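Local coordinates for iron-binding zinc finger CDGSH type domain-containing protein (Magnetospirillum magneticum, PDB 3TBN) that binds two [2Fe-2S] clusters, one in each of the two CDGSH-type motifs of its single chain, at residues Y20-E25 and Q41-G46; G27-W32 and P55-P60; G64-C69 and P77-G82. One frame throughout, in Å; residues are numbered along the deposited sequence.

Contact 1 of 3, residues Y20-E25 and Q41-G46. With FES (Fe2/s2 (inorganic) cluster), chain B.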
ATOM      1  N   TYR A  20       1.950  -5.266  -6.137  0.95  7.86           N
ATOM      2  CA  TYR A  20       2.580  -6.442  -5.565  0.92  7.61           C
ATOM      3  C   TYR A  20       1.551  -7.566  -5.536  0.92  7.90           C
ATOM      4  O   TYR A  20       0.673  -7.585  -4.674  0.88  8.22           O
ATOM      5  CB  TYR A  20       3.024  -6.158  -4.135  0.96  8.84           C
ATOM      6  CG  TYR A  20       4.232  -5.260  -3.997  0.95  8.09           C
ATOM      7  CD1 TYR A  20       5.513  -5.786  -4.036  0.97  9.73           C
ATOM      8  CD2 TYR A  20       4.092  -3.892  -3.792  0.95  8.36           C
ATOM      9  CE1 TYR A  20       6.628  -4.976  -3.891  0.95  9.44           C
ATOM     10  CE2 TYR A  20       5.200  -3.074  -3.643  0.92  8.19           C
ATOM     11  CZ  TYR A  20       6.464  -3.619  -3.690  0.91  8.68           C
ATOM     12  OH  TYR A  20       7.559  -2.798  -3.539  0.90  9.45           O
ATOM     13  N   PRO A  21       1.643  -8.513  -6.474  0.98  8.71           N
ATOM     14  CA  PRO A  21       0.708  -9.639  -6.456  0.92  9.69           C
ATOM     15  C   PRO A  21       1.050 -10.575  -5.313  0.88  9.28           C
ATOM     16  O   PRO A  21       2.219 -10.914  -5.119  0.86 11.52           O
ATOM     17  CB  PRO A  21       0.952 -10.330  -7.804  0.97 14.23           C
ATOM     18  CG  PRO A  21       1.804  -9.389  -8.602  0.85 17.70           C
ATOM     19  CD  PRO A  21       2.568  -8.579  -7.614  1.00 11.91           C
ATOM     20  N   VAL A  22       0.041 -10.991  -4.565  0.96  8.26           N
ATOM     21  CA  VAL A  22       0.250 -11.922  -3.468  0.97  8.65           C
ATOM     22  C   VAL A  22      -0.906 -12.902  -3.443  0.92  7.83           C
ATOM     23  O   VAL A  22      -2.063 -12.501  -3.506  0.89  8.63           O
ATOM     24  CB  VAL A  22       0.316 -11.208  -2.104  1.00 11.10           C
ATOM     25  CG1 VAL A  22       0.575 -12.223  -0.999  0.94 13.91           C
ATOM     26  CG2 VAL A  22       1.386 -10.123  -2.106  1.00 12.92           C
ATOM     27  N   THR A  23      -0.594 -14.188  -3.366  0.91  8.60           N
ATOM     28  CA  THR A  23      -1.618 -15.200  -3.171  0.99  9.18           C
ATOM     29  C   THR A  23      -2.073 -15.107  -1.726  0.94  9.95           C
ATOM     30  O   THR A  23      -1.254 -15.206  -0.814  0.89 13.32           O
ATOM     31  CB  THR A  23      -1.071 -16.601  -3.476  0.98 10.94           C
ATOM     32  OG1 THR A  23      -0.597 -16.634  -4.828  0.86 13.50           O
ATOM     33  CG2 THR A  23      -2.158 -17.648  -3.289  1.00 16.02           C
ATOM     34  N   VAL A  24      -3.368 -14.884  -1.523  0.95  9.34           N
ATOM     35  CA  VAL A  24      -3.924 -14.711  -0.188  0.98  9.35           C
ATOM     36  C   VAL A  24      -4.838 -15.868   0.203  0.96  9.84           C
ATOM     37  O   VAL A  24      -5.403 -16.560  -0.651  0.87 10.46           O
ATOM     38  CB  VAL A  24      -4.687 -13.367  -0.056  1.00 10.66           C
ATOM     39  CG1 VAL A  24      -3.722 -12.195  -0.184  1.00 13.49           C
ATOM     40  CG2 VAL A  24      -5.816 -13.266  -1.080  1.00 13.19           C
ATOM     41  N   GLU A  25      -4.958 -16.062   1.512  0.95 10.00           N
ATOM     42  CA  GLU A  25      -5.772 -17.113   2.099  0.98 10.84           C
ATOM     43  C   GLU A  25      -7.089 -16.541   2.599  0.90 10.23           C
ATOM     44  O   GLU A  25      -7.121 -15.495   3.247  0.88 10.33           O
ATOM     45  CB  GLU A  25      -5.031 -17.754   3.271  1.00 12.09           C
ATOM     46  CG  GLU A  25      -3.677 -18.347   2.921  1.00 15.36           C
ATOM     47  CD  GLU A  25      -2.967 -18.891   4.144  0.93 16.55           C
ATOM     48  OE1 GLU A  25      -2.067 -18.206   4.667  0.79 16.62           O
ATOM     49  OE2 GLU A  25      -3.324 -19.998   4.596  0.82 19.21           O
ATOM     50  N   GLN A  41       7.412  -5.123   1.590  0.93  6.93           N
ATOM     51  CA  GLN A  41       6.264  -4.743   0.776  0.97  7.06           C
ATOM     52  C   GLN A  41       5.581  -5.982   0.214  0.93  6.30           C
ATOM     53  O   GLN A  41       6.245  -6.937  -0.181  0.93  7.27           O
ATOM     54  CB  GLN A  41       6.703  -3.848  -0.379  0.95  7.64           C
ATOM     55  CG  GLN A  41       7.165  -2.469   0.040  1.00  8.16           C
ATOM     56  CD  GLN A  41       6.047  -1.639   0.626  0.95  6.71           C
ATOM     57  OE1 GLN A  41       4.884  -1.799   0.271  0.91  7.08           O
ATOM     58  NE2 GLN A  41       6.399  -0.734   1.528  0.98  7.71           N
ATOM     59  N   PRO A  42       4.248  -5.959   0.118  0.99  6.89           N
ATOM     60  CA  PRO A  42       3.357  -4.821   0.361  0.98  6.90           C
ATOM     61  C   PRO A  42       2.834  -4.707   1.793  0.95  6.07           C
ATOM     62  O   PRO A  42       1.876  -3.972   2.010  0.90  6.94           O
ATOM     63  CB  PRO A  42       2.194  -5.115  -0.584  0.97  7.35           C
ATOM     64  CG  PRO A  42       2.102  -6.606  -0.562  1.00  8.11           C
ATOM     65  CD  PRO A  42       3.530  -7.089  -0.505  1.00  7.33           C
ATOM     66  N   PHE A  43       3.438  -5.417   2.740  0.96  6.78           N
ATOM     67  CA  PHE A  43       2.894  -5.504   4.091  0.97  6.75           C
ATOM     68  C   PHE A  43       3.616  -4.609   5.081  0.95  6.58           C
ATOM     69  O   PHE A  43       4.812  -4.384   4.974  0.95  8.38           O
ATOM     70  CB  PHE A  43       2.918  -6.959   4.547  0.95  8.19           C
ATOM     71  CG  PHE A  43       2.213  -7.865   3.594  0.97  8.83           C
ATOM     72  CD1 PHE A  43       2.901  -8.825   2.867  0.91 11.72           C
ATOM     73  CD2 PHE A  43       0.856  -7.706   3.366  0.95 10.48           C
ATOM     74  CE1 PHE A  43       2.230  -9.638   1.958  0.89 13.08           C
ATOM     75  CE2 PHE A  43       0.191  -8.508   2.461  0.95 13.03           C
ATOM     76  CZ  PHE A  43       0.877  -9.472   1.759  1.00 13.57           C
ATOM     77  N   CYS A  44       2.858  -4.111   6.049  0.98  7.10           N
ATOM     78  CA  CYS A  44       3.371  -3.246   7.099  0.99  6.76           C
ATOM     79  C   CYS A  44       4.414  -3.959   7.943  0.92  7.23           C
ATOM     80  O   CYS A  44       4.211  -5.104   8.329  0.91  8.49           O
ATOM     81  CB  CYS A  44       2.196  -2.823   7.980  0.96  7.94           C
ATOM     82  SG  CYS A  44       2.600  -1.789   9.406  0.91  7.40           S
ATOM     83  N   ASP A  45       5.520  -3.282   8.241  0.96  7.49           N
ATOM     84  CA  ASP A  45       6.518  -3.827   9.161  0.99  8.32           C
ATOM     85  C   ASP A  45       6.784  -2.875  10.323  0.91  8.31           C
ATOM     86  O   ASP A  45       7.762  -3.038  11.047  0.91  9.41           O
ATOM     87  CB  ASP A  45       7.824  -4.208   8.435  0.99  9.15           C
ATOM     88  CG  ASP A  45       8.633  -3.008   7.969  0.86  8.05           C
ATOM     89  OD1 ASP A  45       8.186  -1.858   8.163  0.89  8.10           O
ATOM     90  OD2 ASP A  45       9.723  -3.230   7.388  0.84  8.51           O
ATOM     91  N   GLY A  46       5.897  -1.901  10.507  0.97  8.37           N
ATOM     92  CA  GLY A  46       6.011  -0.949  11.601  0.95  9.67           C
ATOM     93  C   GLY A  46       6.785   0.318  11.278  0.95  8.69           C
ATOM     94  O   GLY A  46       6.881   1.220  12.115  0.90 10.39           O
TER
HETATM   95 FE1  FES B  80       3.212   0.268   8.464  0.88  6.48          FE
HETATM   96 FE2  FES B  80       3.965   1.285   6.075  0.87  5.65          FE
HETATM   97  S1  FES B  80       5.210   0.126   7.496  0.92  6.77           S
HETATM   98  S2  FES B  80       1.933   1.371   6.988  0.93  6.56           S

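Contact 2 of 3, residues G27-W32 and P55-P60. With FES (Fe2/s2 (inorganic) cluster), chain B.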
ATOM      1  N   GLY A  27     -10.072 -15.515   4.719  0.96 12.77           N
ATOM      2  CA  GLY A  27     -10.311 -15.277   6.128  0.91 13.58           C
ATOM      3  C   GLY A  27      -9.112 -14.812   6.934  0.84 10.86           C
ATOM      4  O   GLY A  27      -9.264 -14.522   8.118  0.86 13.26           O
ATOM      5  N   LYS A  28      -7.930 -14.755   6.324  0.92  9.94           N
ATOM      6  CA  LYS A  28      -6.748 -14.256   7.016  0.92  9.11           C
ATOM      7  C   LYS A  28      -6.630 -12.755   6.788  0.93  8.25           C
ATOM      8  O   LYS A  28      -6.900 -12.270   5.697  0.90  8.65           O
ATOM      9  CB  LYS A  28      -5.490 -14.976   6.520  0.97  9.94           C
ATOM     10  CG  LYS A  28      -4.207 -14.495   7.179  1.00 10.12           C
ATOM     11  CD  LYS A  28      -3.043 -15.424   6.897  1.00 12.49           C
ATOM     12  CE  LYS A  28      -3.126 -16.678   7.750  1.00 17.09           C
ATOM     13  NZ  LYS A  28      -1.924 -17.529   7.573  0.99 19.03           N
ATOM     14  N   THR A  29      -6.247 -12.021   7.826  0.95  8.30           N
ATOM     15  CA  THR A  29      -6.108 -10.578   7.726  0.96  7.94           C
ATOM     16  C   THR A  29      -4.672 -10.190   7.386  0.95  6.85           C
ATOM     17  O   THR A  29      -3.726 -10.587   8.068  0.92  8.52           O
ATOM     18  CB  THR A  29      -6.537  -9.891   9.029  0.98  9.19           C
ATOM     19  OG1 THR A  29      -7.887 -10.261   9.345  0.95 11.04           O
ATOM     20  CG2 THR A  29      -6.443  -8.382   8.895  1.00 11.54           C
ATOM     21  N   TYR A  30      -4.546  -9.417   6.311  0.96  6.81           N
ATOM     22  CA  TYR A  30      -3.286  -8.863   5.834  0.97  7.24           C
ATOM     23  C   TYR A  30      -3.253  -7.382   6.176  0.95  7.34           C
ATOM     24  O   TYR A  30      -4.277  -6.707   6.156  0.91  9.91           O
ATOM     25  CB  TYR A  30      -3.161  -9.067   4.313  1.00  8.13           C
ATOM     26  CG  TYR A  30      -3.148 -10.530   3.951  0.96  7.08           C
ATOM     27  CD1 TYR A  30      -1.951 -11.209   3.770  0.96  7.37           C
ATOM     28  CD2 TYR A  30      -4.331 -11.254   3.862  0.98  8.03           C
ATOM     29  CE1 TYR A  30      -1.931 -12.562   3.490  0.94  8.06           C
ATOM     30  CE2 TYR A  30      -4.319 -12.607   3.579  0.96  8.07           C
ATOM     31  CZ  TYR A  30      -3.118 -13.255   3.399  0.97  7.81           C
ATOM     32  OH  TYR A  30      -3.117 -14.601   3.129  0.95  9.29           O
ATOM     33  N   HIS A  31      -2.073  -6.874   6.483  0.96  6.61           N
ATOM     34  CA  HIS A  31      -1.929  -5.483   6.875  0.96  6.58           C
ATOM     35  C   HIS A  31      -1.079  -4.778   5.839  0.95  6.21           C
ATOM     36  O   HIS A  31       0.136  -4.942   5.789  0.95  7.00           O
ATOM     37  CB  HIS A  31      -1.346  -5.405   8.281  0.96  8.59           C
ATOM     38  CG  HIS A  31      -2.166  -6.153   9.283  0.92  9.24           C
ATOM     39  ND1 HIS A  31      -3.239  -5.583   9.932  0.88 10.69           N
ATOM     40  CD2 HIS A  31      -2.119  -7.441   9.695  0.87 11.07           C
ATOM     41  CE1 HIS A  31      -3.797  -6.479  10.727  0.87 11.86           C
ATOM     42  NE2 HIS A  31      -3.135  -7.614  10.601  0.85 11.11           N
ATOM     43  N   TRP A  32      -1.752  -4.042   4.965  0.98  6.71           N
ATOM     44  CA  TRP A  32      -1.114  -3.367   3.846  1.00  6.81           C
ATOM     45  C   TRP A  32      -0.373  -2.125   4.300  0.97  6.40           C
ATOM     46  O   TRP A  32      -0.916  -1.309   5.049  0.94  7.06           O
ATOM     47  CB  TRP A  32      -2.192  -2.972   2.845  1.00  7.40           C
ATOM     48  CG  TRP A  32      -1.712  -2.182   1.671  0.98  6.48           C
ATOM     49  CD1 TRP A  32      -0.945  -2.633   0.641  0.92  6.89           C
ATOM     50  CD2 TRP A  32      -1.998  -0.807   1.386  0.96  6.46           C
ATOM     51  NE1 TRP A  32      -0.733  -1.626  -0.269  0.98  6.82           N
ATOM     52  CE2 TRP A  32      -1.368  -0.492   0.165  0.97  6.35           C
ATOM     53  CE3 TRP A  32      -2.725   0.188   2.047  0.96  7.55           C
ATOM     54  CZ2 TRP A  32      -1.451   0.775  -0.414  0.95  7.65           C
ATOM     55  CZ3 TRP A  32      -2.799   1.448   1.473  0.97  7.79           C
ATOM     56  CH2 TRP A  32      -2.168   1.729   0.255  0.97  8.13           C
ATOM     57  N   PRO A  55      -1.323   1.332   8.646  0.94  8.87           N
ATOM     58  CA  PRO A  55      -1.650   0.259   7.707  0.95  9.14           C
ATOM     59  C   PRO A  55      -3.152   0.084   7.515  0.94  8.98           C
ATOM     60  O   PRO A  55      -3.955   0.580   8.314  0.89 10.15           O
ATOM     61  CB  PRO A  55      -1.040  -0.976   8.369  1.00 11.96           C
ATOM     62  CG  PRO A  55      -1.029  -0.653   9.827  1.00 13.00           C
ATOM     63  CD  PRO A  55      -0.723   0.815   9.886  1.00 11.95           C
ATOM     64  N   VAL A  56      -3.513  -0.627   6.451  0.96  8.40           N
ATOM     65  CA  VAL A  56      -4.903  -0.935   6.162  0.96  9.34           C
ATOM     66  C   VAL A  56      -5.109  -2.444   6.218  0.98  8.72           C
ATOM     67  O   VAL A  56      -4.436  -3.201   5.528  0.91  8.94           O
ATOM     68  CB  VAL A  56      -5.310  -0.418   4.774  1.00 10.34           C
ATOM     69  CG1 VAL A  56      -6.749  -0.810   4.454  1.00 12.70           C
ATOM     70  CG2 VAL A  56      -5.135   1.090   4.694  1.00 13.22           C
ATOM     71  N   ALA A  57      -6.039  -2.877   7.061  0.94  9.92           N
ATOM     72  CA  ALA A  57      -6.356  -4.290   7.197  1.00 10.99           C
ATOM     73  C   ALA A  57      -7.203  -4.758   6.022  0.94 10.04           C
ATOM     74  O   ALA A  57      -8.130  -4.066   5.595  0.89 12.73           O
ATOM     75  CB  ALA A  57      -7.085  -4.537   8.509  1.00 15.88           C
ATOM     76  N   TYR A  58      -6.892  -5.947   5.519  0.96  9.37           N
ATOM     77  CA  TYR A  58      -7.573  -6.516   4.367  0.94  9.66           C
ATOM     78  C   TYR A  58      -7.781  -7.998   4.628  0.96  7.86           C
ATOM     79  O   TYR A  58      -6.823  -8.734   4.816  0.92  8.82           O
ATOM     80  CB  TYR A  58      -6.727  -6.324   3.109  1.00 12.76           C
ATOM     81  CG  TYR A  58      -7.279  -7.005   1.878  0.94 12.93           C
ATOM     82  CD1 TYR A  58      -8.340  -6.457   1.173  0.99 15.31           C
ATOM     83  CD2 TYR A  58      -6.729  -8.192   1.413  1.00 14.74           C
ATOM     84  CE1 TYR A  58      -8.844  -7.080   0.047  0.97 17.95           C
ATOM     85  CE2 TYR A  58      -7.224  -8.818   0.292  0.92 17.02           C
ATOM     86  CZ  TYR A  58      -8.280  -8.260  -0.387  0.90 17.09           C
ATOM     87  OH  TYR A  58      -8.773  -8.884  -1.509  0.85 21.11           O
ATOM     88  N   THR A  59      -9.038  -8.429   4.643  0.93  8.75           N
ATOM     89  CA  THR A  59      -9.366  -9.823   4.893  0.96 10.34           C
ATOM     90  C   THR A  59     -10.177 -10.347   3.718  0.96 10.60           C
ATOM     91  O   THR A  59     -11.357 -10.035   3.590  0.92 13.46           O
ATOM     92  CB  THR A  59     -10.194  -9.983   6.178  1.00 12.28           C
ATOM     93  OG1 THR A  59      -9.532  -9.324   7.265  0.95 13.17           O
ATOM     94  CG2 THR A  59     -10.386 -11.457   6.510  1.00 18.37           C
ATOM     95  N   PRO A  60      -9.544 -11.132   2.837  0.96 10.99           N
ATOM     96  CA  PRO A  60     -10.274 -11.605   1.658  0.97 13.31           C
ATOM     97  C   PRO A  60     -11.300 -12.670   2.007  0.93 13.25           C
ATOM     98  O   PRO A  60     -11.078 -13.479   2.905  0.89 13.78           O
ATOM     99  CB  PRO A  60      -9.169 -12.182   0.769  1.00 16.02           C
ATOM    100  CG  PRO A  60      -8.092 -12.578   1.718  1.00 16.13           C
ATOM    101  CD  PRO A  60      -8.145 -11.597   2.851  1.00 13.32           C
TER
HETATM  102 FE1  FES B  80       3.212   0.268   8.464  0.88  6.48          FE
HETATM  103 FE2  FES B  80       3.965   1.285   6.075  0.87  5.65          FE
HETATM  104  S1  FES B  80       5.210   0.126   7.496  0.92  6.77           S
HETATM  105  S2  FES B  80       1.933   1.371   6.988  0.93  6.56           S

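Contact 3 of 3, residues G64-C69 and P77-G82. With FES (Fe2/s2 (inorganic) cluster), chain C.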
ATOM      1  N   GLY A  64      -7.142 -16.431  -3.519  0.96 14.46           N
ATOM      2  CA  GLY A  64      -6.896 -15.897  -4.844  0.93 16.34           C
ATOM      3  C   GLY A  64      -5.663 -15.024  -4.838  0.95 12.86           C
ATOM      4  O   GLY A  64      -4.921 -14.999  -3.865  0.95 13.37           O
ATOM      5  N   THR A  65      -5.436 -14.321  -5.939  0.90 13.91           N
ATOM      6  CA  THR A  65      -4.347 -13.361  -6.011  0.98 13.72           C
ATOM      7  C   THR A  65      -4.884 -11.960  -5.762  0.89 11.09           C
ATOM      8  O   THR A  65      -5.818 -11.523  -6.427  0.87 14.37           O
ATOM      9  CB  THR A  65      -3.656 -13.390  -7.385  0.96 19.20           C
ATOM     10  OG1 THR A  65      -3.154 -14.706  -7.644  0.93 22.20           O
ATOM     11  CG2 THR A  65      -2.506 -12.394  -7.426  1.00 23.86           C
ATOM     12  N   ALA A  66      -4.297 -11.273  -4.787  0.98 10.25           N
ATOM     13  CA  ALA A  66      -4.574  -9.864  -4.553  0.99  9.54           C
ATOM     14  C   ALA A  66      -3.410  -9.042  -5.087  0.95  8.18           C
ATOM     15  O   ALA A  66      -2.256  -9.316  -4.781  0.90  9.83           O
ATOM     16  CB  ALA A  66      -4.763  -9.604  -3.071  1.00 13.93           C
ATOM     17  N   TYR A  67      -3.722  -8.041  -5.899  0.93  7.31           N
ATOM     18  CA  TYR A  67      -2.734  -7.112  -6.413  0.97  7.85           C
ATOM     19  C   TYR A  67      -2.718  -5.891  -5.506  0.97  7.31           C
ATOM     20  O   TYR A  67      -3.493  -4.952  -5.680  0.91  8.15           O
ATOM     21  CB  TYR A  67      -3.052  -6.741  -7.861  0.98  8.84           C
ATOM     22  CG  TYR A  67      -2.864  -7.907  -8.798  1.00 10.67           C
ATOM     23  CD1 TYR A  67      -3.822  -8.904  -8.899  1.00 13.77           C
ATOM     24  CD2 TYR A  67      -1.712  -8.027  -9.559  0.90 13.75           C
ATOM     25  CE1 TYR A  67      -3.647  -9.984  -9.751  0.86 16.37           C
ATOM     26  CE2 TYR A  67      -1.524  -9.102 -10.414  1.00 17.29           C
ATOM     27  CZ  TYR A  67      -2.495 -10.077 -10.503  0.93 16.85           C
ATOM     28  OH  TYR A  67      -2.312 -11.146 -11.351  0.83 20.62           O
ATOM     29  N   PHE A  68      -1.855  -5.935  -4.500  0.99  6.82           N
ATOM     30  CA  PHE A  68      -1.749  -4.851  -3.542  0.98  6.60           C
ATOM     31  C   PHE A  68      -1.044  -3.651  -4.167  0.95  6.53           C
ATOM     32  O   PHE A  68      -0.124  -3.797  -4.967  0.94  7.80           O
ATOM     33  CB  PHE A  68      -0.992  -5.318  -2.301  1.00  7.62           C
ATOM     34  CG  PHE A  68      -1.769  -6.257  -1.433  0.99  7.29           C
ATOM     35  CD1 PHE A  68      -2.775  -5.787  -0.605  0.98  9.25           C
ATOM     36  CD2 PHE A  68      -1.485  -7.609  -1.428  0.98  8.21           C
ATOM     37  CE1 PHE A  68      -3.484  -6.653   0.210  0.94 10.70           C
ATOM     38  CE2 PHE A  68      -2.189  -8.474  -0.616  0.97  9.02           C
ATOM     39  CZ  PHE A  68      -3.188  -7.995   0.200  0.96 10.02           C
ATOM     40  N   CYS A  69      -1.480  -2.458  -3.799  0.96  6.23           N
ATOM     41  CA  CYS A  69      -0.903  -1.239  -4.339  0.97  6.50           C
ATOM     42  C   CYS A  69       0.525  -1.025  -3.824  0.96  6.23           C
ATOM     43  O   CYS A  69       0.779  -1.071  -2.619  0.94  6.66           O
ATOM     44  CB  CYS A  69      -1.802  -0.057  -3.978  1.00  7.12           C
ATOM     45  SG  CYS A  69      -1.142   1.577  -4.378  0.95  6.62           S
ATOM     46  N   PRO A  77      -7.579   1.839  -1.801  0.94 10.11           N
ATOM     47  CA  PRO A  77      -6.620   1.051  -1.023  0.95  9.65           C
ATOM     48  C   PRO A  77      -7.320  -0.108  -0.321  0.88  8.68           C
ATOM     49  O   PRO A  77      -8.478   0.031   0.076  0.84 10.19           O
ATOM     50  CB  PRO A  77      -6.068   2.066  -0.013  1.00 12.09           C
ATOM     51  CG  PRO A  77      -7.119   3.128   0.079  0.98 12.88           C
ATOM     52  CD  PRO A  77      -7.728   3.210  -1.283  1.00 12.03           C
ATOM     53  N   PRO A  78      -6.620  -1.236  -0.128  0.96  8.44           N
ATOM     54  CA  PRO A  78      -5.188  -1.459  -0.354  1.00  7.69           C
ATOM     55  C   PRO A  78      -4.827  -2.027  -1.725  0.97  7.05           C
ATOM     56  O   PRO A  78      -3.674  -2.395  -1.929  0.92  7.56           O
ATOM     57  CB  PRO A  78      -4.862  -2.501   0.708  1.00  9.35           C
ATOM     58  CG  PRO A  78      -6.098  -3.347   0.744  1.00 10.86           C
ATOM     59  CD  PRO A  78      -7.241  -2.382   0.559  0.96 10.46           C
ATOM     60  N   LEU A  79      -5.795  -2.130  -2.631  0.95  7.72           N
ATOM     61  CA  LEU A  79      -5.568  -2.795  -3.908  0.95  7.52           C
ATOM     62  C   LEU A  79      -5.225  -1.797  -5.008  0.98  7.66           C
ATOM     63  O   LEU A  79      -5.655  -0.646  -4.977  0.93  8.78           O
ATOM     64  CB  LEU A  79      -6.802  -3.612  -4.301  0.99  9.52           C
ATOM     65  CG  LEU A  79      -7.217  -4.677  -3.285  1.00 10.63           C
ATOM     66  CD1 LEU A  79      -8.433  -5.430  -3.792  1.00 15.39           C
ATOM     67  CD2 LEU A  79      -6.073  -5.637  -2.989  1.00 14.05           C
ATOM     68  N   CYS A  80      -4.448  -2.258  -5.981  0.97  7.29           N
ATOM     69  CA  CYS A  80      -4.110  -1.476  -7.160  0.98  8.06           C
ATOM     70  C   CYS A  80      -5.366  -1.141  -7.954  0.90  7.46           C
ATOM     71  O   CYS A  80      -6.177  -2.023  -8.240  0.88  8.52           O
ATOM     72  CB  CYS A  80      -3.145  -2.283  -8.031  0.99  9.17           C
ATOM     73  SG  CYS A  80      -2.659  -1.492  -9.576  0.94  8.67           S
ATOM     74  N   ASP A  81      -5.525   0.132  -8.305  0.97  8.14           N
ATOM     75  CA  ASP A  81      -6.627   0.554  -9.164  0.96  8.18           C
ATOM     76  C   ASP A  81      -6.125   1.235 -10.434  0.92  8.03           C
ATOM     77  O   ASP A  81      -6.904   1.837 -11.174  0.92  9.05           O
ATOM     78  CB  ASP A  81      -7.602   1.466  -8.411  0.98  9.12           C
ATOM     79  CG  ASP A  81      -7.036   2.842  -8.134  0.90  9.42           C
ATOM     80  OD1 ASP A  81      -5.837   3.067  -8.387  0.85  9.21           O
ATOM     81  OD2 ASP A  81      -7.794   3.701  -7.640  0.83 10.70           O
ATOM     82  N   GLY A  82      -4.826   1.122 -10.691  0.97  8.76           N
ATOM     83  CA  GLY A  82      -4.223   1.686 -11.886  0.97 10.00           C
ATOM     84  C   GLY A  82      -3.674   3.095 -11.731  0.98  9.60           C
ATOM     85  O   GLY A  82      -3.092   3.632 -12.671  0.94  9.88           O
TER
HETATM   86 FE1  FES C  81      -1.388   0.354  -8.934  0.92  7.56          FE
HETATM   87 FE2  FES C  81      -0.777   1.785  -6.702  0.87  6.54          FE
HETATM   88  S1  FES C  81       0.410   0.143  -7.626  0.94  7.34           S
HETATM   89  S2  FES C  81      -2.597   1.950  -7.963  0.92  7.56           S

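Contact 1 of 3, residues Y20-E25 and Q41-G46
With CG anti to the carbonyl carbon (chi1 -73°), the ring of Tyr20 swings out from its strand and lies over the cis-proline step Gln41-Pro42. The backbone of Gln41 sets CB over one face of that ring, 3.8 Å from the centroid in a CH-pi contact and only 3.3 Å from Tyr20 CZ. Its CG, anti to the carbonyl carbon, runs on beside the hydroxyl; the chain then bends at chi2 (-66°), carrying the amide obliquely past the phenol. There OE1 accepts a hydrogen bond from Lys72, and NE2 donates to the backbone of Ser38. Nearer the strand, Tyr20 CB packs on Pro42 CG at 3.7 Å. CG2 of Val22 touches both Pro42 CG and Phe43 CZ, while CG1, anti to the backbone N, reaches the ring edge of Phe43 tip to tip, 3.9 Å from CZ. Pro42 CG also lies over the centre of the Phe43 ring, so that ring is touched on a face and at its edge. No hydrogen bond joins the segments. Just beyond this apolar patch the CDGSH sequence begins: Cys44 SG binds FE1 of the cluster at 2.3 Å, with His48 on the same iron, and accepts a hydrogen bond from Gly46 N. Strand 20-24 pairs antiparallel with strand 64-68, whose Phe68 packs against Val22, Pro42 and Phe43, while Pro42 and Cys44 bond through their backbones to Cys33 and His31.

Contact 2 of 3, residues G27-W32 and P55-P60
Main-chain N-H and C=O groups account for nearly all the polar chemistry joining 27-32 to 55-60, an antiparallel two-stranded ladder. Tyr30 and Tyr58 form a hydrogen-bonded pair. Tyr30 N donates almost straight to Tyr58 O (2.8 Å, 177°), though from 26° above the carbonyl plane, whereas Tyr58 N answers Tyr30 O in plane with a more bent bond. Trp32 and Val56 repeat the scheme, Trp32 N meeting Val56 O at 2.9 Å and Val56 N sitting on a lone pair of Trp32 O at 3.0 Å. Between them His31 and Ala57 make the non-hydrogen-bonded pair. Beyond the ladder, Gly27 N closes onto Pro60 O at 2.9 Å, nearly along the C=O axis. One side-chain bond joins the segments: Thr29 OG1 and Thr59 OG1, 2.8 Å apart, either of which may donate. Val56 CG2 lies in plane at the indole edge, 3.7 Å from Trp32 CE3, the side chains running side by side. Pro60 CD meets the edge of the Tyr30 ring at 4.0 Å from CD2. The remaining polar ends find outside partners: Tyr30 OH bonds to Glu25 N, Lys28 NZ forms a salt bridge with Glu25, and Trp32 NE1 bonds to Cys69 O. At one end Pro55 belongs to the pocket of the cluster that Cys44 binds; at the other, Tyr30 and Pro60 lean on Val24 of strand 20-24, and Tyr58 meets Phe68 of strand 64-68.

Contact 3 of 3, residues G64-C69 and P77-G82
Two nearly straight main-chain hydrogen bonds tie the end of strand 64-68 to the irregular segment 77-82, with Phe68 opposite Leu79 in a single backbone bridge. This is the second CDGSH-type motif of the chain, here reading Cys80-Asp81-Gly82-Thr83-His84, and the bridge brings two cluster ligands close together. Cys80 N donates to Tyr67 O at 2.9 Å, nearly along the C=O axis, and Cys69 N donates to Pro78 O at 2.9 Å within the carbonyl plane, so each cysteine is held through its own N-H. Pro78 follows a cis peptide bond. The side chains of Cys69 and Cys80 both place SG anti to the backbone N (chi1 172° and 178°), and with the same torsion on two neighbouring backbones the sulfurs reach different irons. Cys69 SG binds FE2 at 2.4 Å, an iron it shares with Cys71; Cys80 SG binds FE1, which is completed by His84. The result is the three-cysteine, one-histidine coordination of the CDGSH family. Behind the ligands lies an apolar layer. Phe68, with CG anti to the carbonyl carbon, touches Pro78 CB through CD1 at 4.1 Å, and the same ring atom meets Leu79 CD2 obliquely. Leu79 extends beyond its bridge position so that CD2 also comes to Ala66 CB, 4.2 Å away. Elsewhere Phe68 stands edge-to-face with Phe43, while Cys69 O receives Trp32 NE1 and Lys72 NZ. Asp81 has its CG in the crowded position between N and carbonyl carbon (chi1 72°); its carboxylate is held by Thr83 OG1 and Lys75 N, with OD1 3.5 Å from cluster S2. Gly82 N gives a weak hydrogen bond to Cys80 SG at 3.6 Å, a second-sphere contact on the sulfur that binds FE1.

Contacts 1 and 3 use related pieces of the two CDGSH motifs, each holding a cis-proline two residues before a cysteine ligand, yet they are held differently. In contact 3 that segment binds its own preceding strand by backbone bonds and is partly buried; in contact 1, nearer the surface, the corresponding segment packs by side chains alone on strand 20-24, its backbone bonds going to His31 and Cys33. Contact 2, also at the surface, is the backbone-rich one and lines the pocket of the cluster to which contact 1 supplies Cys44. Strands 20-24 and 64-68, sheet neighbours, join contacts 1 and 3, while the indole of Trp32, packed against Pro77 and Pro78, carries contact 2 to the second cluster site.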